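Local coordinates for putative signal recognition particle protein (PDB 5CK4) that binds GTP and GDP as the Arf-like GTPase beta subunit of the signal recognition particle receptor at the endoplasmic reticulum, at residues A[164-169]-A[213-218]. Sequence-based numbering, arbitrary orientation.
Sequences AVIFLL and PVLIAA
Leu168 and Ala217 meet on one face of a parallel strand pair: the CD1 methyl of Leu168 lies 3.6 Å from Ala217 CB. In Leu168, CG anti to the backbone N (chi1 -164°) together with a chi2 of 70° turns CD1 toward the neighbouring strand. Ile166 reaches the same small methyl from a direction roughly at right angles, its CG2 3.8 Å from Ala217 CB. Trp308 and Trp311 of helix 306-313 pack over Leu215 on this face.

The opposite face carries Val165, Val214, Phe167, Ile216 and Leu169, and helix 180-201 packs on it. Leu169 takes the hindered rotamer with CG between the backbone N and carbonyl carbon (chi1 59°). Its CD2 reaches back to Ile216 CG2 at 3.9 Å, the two side chains crossing at a slant, while CD1 leans over Ala218. Phe167 meets the partner strand through CB; its ring points off from that strand, and Phe167 touches Thr185 of helix 180-201.

Strand 21-25 pairs with the far edge of 164-169, as expected in a P-loop GTPase core. The C-terminal ends approach the nucleotide: the Leu168 side chain lies about 5 Å from GDP, and GDP-binding Asn219 follows Ala218. Five backbone hydrogen bonds fix the parallel register, from Val165 N to Pro213 O (3.0 Å) through to Leu169 N to Ala217 O (3.2 Å). Buried backbone polarity is thus met strand to strand, while apolar side chains pack both faces.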
loop_
_atom_site.group_PDB
_atom_site.type_symbol
_atom_site.label_atom_id
_atom_site.label_comp_id
_atom_site.label_asym_id
_atom_site.label_seq_id
_atom_site.Cartn_x
_atom_site.Cartn_y
_atom_site.Cartn_z
ATOM N N ALA A 164 5.795 -6.303 -3.595
ATOM C CA ALA A 164 4.433 -5.815 -3.383
ATOM C C ALA A 164 4.352 -4.793 -2.272
ATOM O O ALA A 164 5.273 -4.649 -1.473
ATOM C CB ALA A 164 3.472 -6.972 -3.101
ATOM N N VAL A 165 3.221 -4.101 -2.222
ATOM C CA VAL A 165 2.957 -3.110 -1.193
ATOM C C VAL A 165 1.603 -3.404 -0.570
ATOM O O VAL A 165 0.635 -3.650 -1.278
ATOM C CB VAL A 165 2.898 -1.695 -1.814
ATOM C CG1 VAL A 165 2.303 -0.665 -0.815
ATOM C CG2 VAL A 165 4.271 -1.271 -2.274
ATOM N N ILE A 166 1.533 -3.404 0.755
ATOM C CA ILE A 166 0.231 -3.349 1.405
ATOM C C ILE A 166 0.051 -1.947 1.984
ATOM O O ILE A 166 0.885 -1.485 2.779
ATOM C CB ILE A 166 0.112 -4.389 2.530
ATOM C CG1 ILE A 166 0.187 -5.811 1.971
ATOM C CG2 ILE A 166 -1.196 -4.178 3.305
ATOM C CD1 ILE A 166 0.263 -6.904 3.079
ATOM N N PHE A 167 -0.997 -1.248 1.555
ATOM C CA PHE A 167 -1.314 0.057 2.138
ATOM C C PHE A 167 -2.462 -0.131 3.132
ATOM O O PHE A 167 -3.611 -0.356 2.725
ATOM C CB PHE A 167 -1.710 1.058 1.055
ATOM C CG PHE A 167 -1.941 2.456 1.581
ATOM C CD1 PHE A 167 -3.185 2.834 2.085
ATOM C CD2 PHE A 167 -0.902 3.383 1.603
ATOM C CE1 PHE A 167 -3.386 4.117 2.582
ATOM C CE2 PHE A 167 -1.103 4.669 2.090
ATOM C CZ PHE A 167 -2.339 5.034 2.577
ATOM N N LEU A 168 -2.150 -0.042 4.425
ATOM C CA LEU A 168 -3.131 -0.312 5.479
ATOM C C LEU A 168 -3.766 0.984 5.966
ATOM O O LEU A 168 -3.078 1.968 6.182
ATOM C CB LEU A 168 -2.461 -1.007 6.654
ATOM C CG LEU A 168 -3.278 -1.741 7.730
ATOM C CD1 LEU A 168 -3.911 -3.016 7.172
ATOM C CD2 LEU A 168 -2.372 -2.087 8.893
ATOM N N LEU A 169 -5.085 0.966 6.146
ATOM C CA LEU A 169 -5.811 2.105 6.700
ATOM C C LEU A 169 -6.852 1.617 7.710
ATOM O O LEU A 169 -7.259 0.445 7.687
ATOM C CB LEU A 169 -6.477 2.945 5.589
ATOM C CG LEU A 169 -7.499 2.227 4.671
ATOM C CD1 LEU A 169 -8.924 2.217 5.287
ATOM C CD2 LEU A 169 -7.521 2.874 3.298
ATOM N N PRO A 213 2.445 -4.912 -7.343
ATOM C CA PRO A 213 1.021 -4.703 -7.036
ATOM C C PRO A 213 0.779 -4.050 -5.673
ATOM O O PRO A 213 1.645 -4.107 -4.807
ATOM C CB PRO A 213 0.453 -6.121 -7.031
ATOM C CG PRO A 213 1.637 -7.019 -6.796
ATOM C CD PRO A 213 2.786 -6.337 -7.476
ATOM N N VAL A 214 -0.396 -3.453 -5.487
ATOM C CA VAL A 214 -0.690 -2.725 -4.256
ATOM C C VAL A 214 -2.021 -3.215 -3.704
ATOM O O VAL A 214 -3.054 -3.128 -4.378
ATOM C CB VAL A 214 -0.782 -1.194 -4.493
ATOM C CG1 VAL A 214 -1.157 -0.461 -3.205
ATOM C CG2 VAL A 214 0.541 -0.654 -5.011
ATOM N N LEU A 215 -1.982 -3.744 -2.488
ATOM C CA LEU A 215 -3.193 -4.164 -1.810
ATOM C C LEU A 215 -3.578 -3.042 -0.869
ATOM O O LEU A 215 -2.807 -2.694 0.028
ATOM C CB LEU A 215 -2.943 -5.448 -1.007
ATOM C CG LEU A 215 -4.133 -5.929 -0.176
ATOM C CD1 LEU A 215 -5.308 -6.308 -1.076
ATOM C CD2 LEU A 215 -3.721 -7.120 0.686
ATOM N N ILE A 216 -4.753 -2.463 -1.074
ATOM C CA ILE A 216 -5.263 -1.503 -0.106
ATOM C C ILE A 216 -6.074 -2.276 0.932
ATOM O O ILE A 216 -7.182 -2.741 0.665
ATOM C CB ILE A 216 -6.088 -0.389 -0.766
ATOM C CG1 ILE A 216 -5.204 0.387 -1.744
ATOM C CG2 ILE A 216 -6.651 0.553 0.320
ATOM C CD1 ILE A 216 -5.943 1.330 -2.662
ATOM N N ALA A 217 -5.481 -2.439 2.107
ATOM C CA ALA A 217 -6.056 -3.275 3.152
ATOM C C ALA A 217 -6.904 -2.423 4.099
ATOM O O ALA A 217 -6.380 -1.626 4.895
ATOM C CB ALA A 217 -4.943 -4.006 3.900
ATOM N N ALA A 218 -8.223 -2.565 3.973
ATOM C CA ALA A 218 -9.149 -1.779 4.778
ATOM C C ALA A 218 -9.385 -2.489 6.108
ATOM O O ALA A 218 -10.292 -3.323 6.216
ATOM C CB ALA A 218 -10.472 -1.559 4.010
#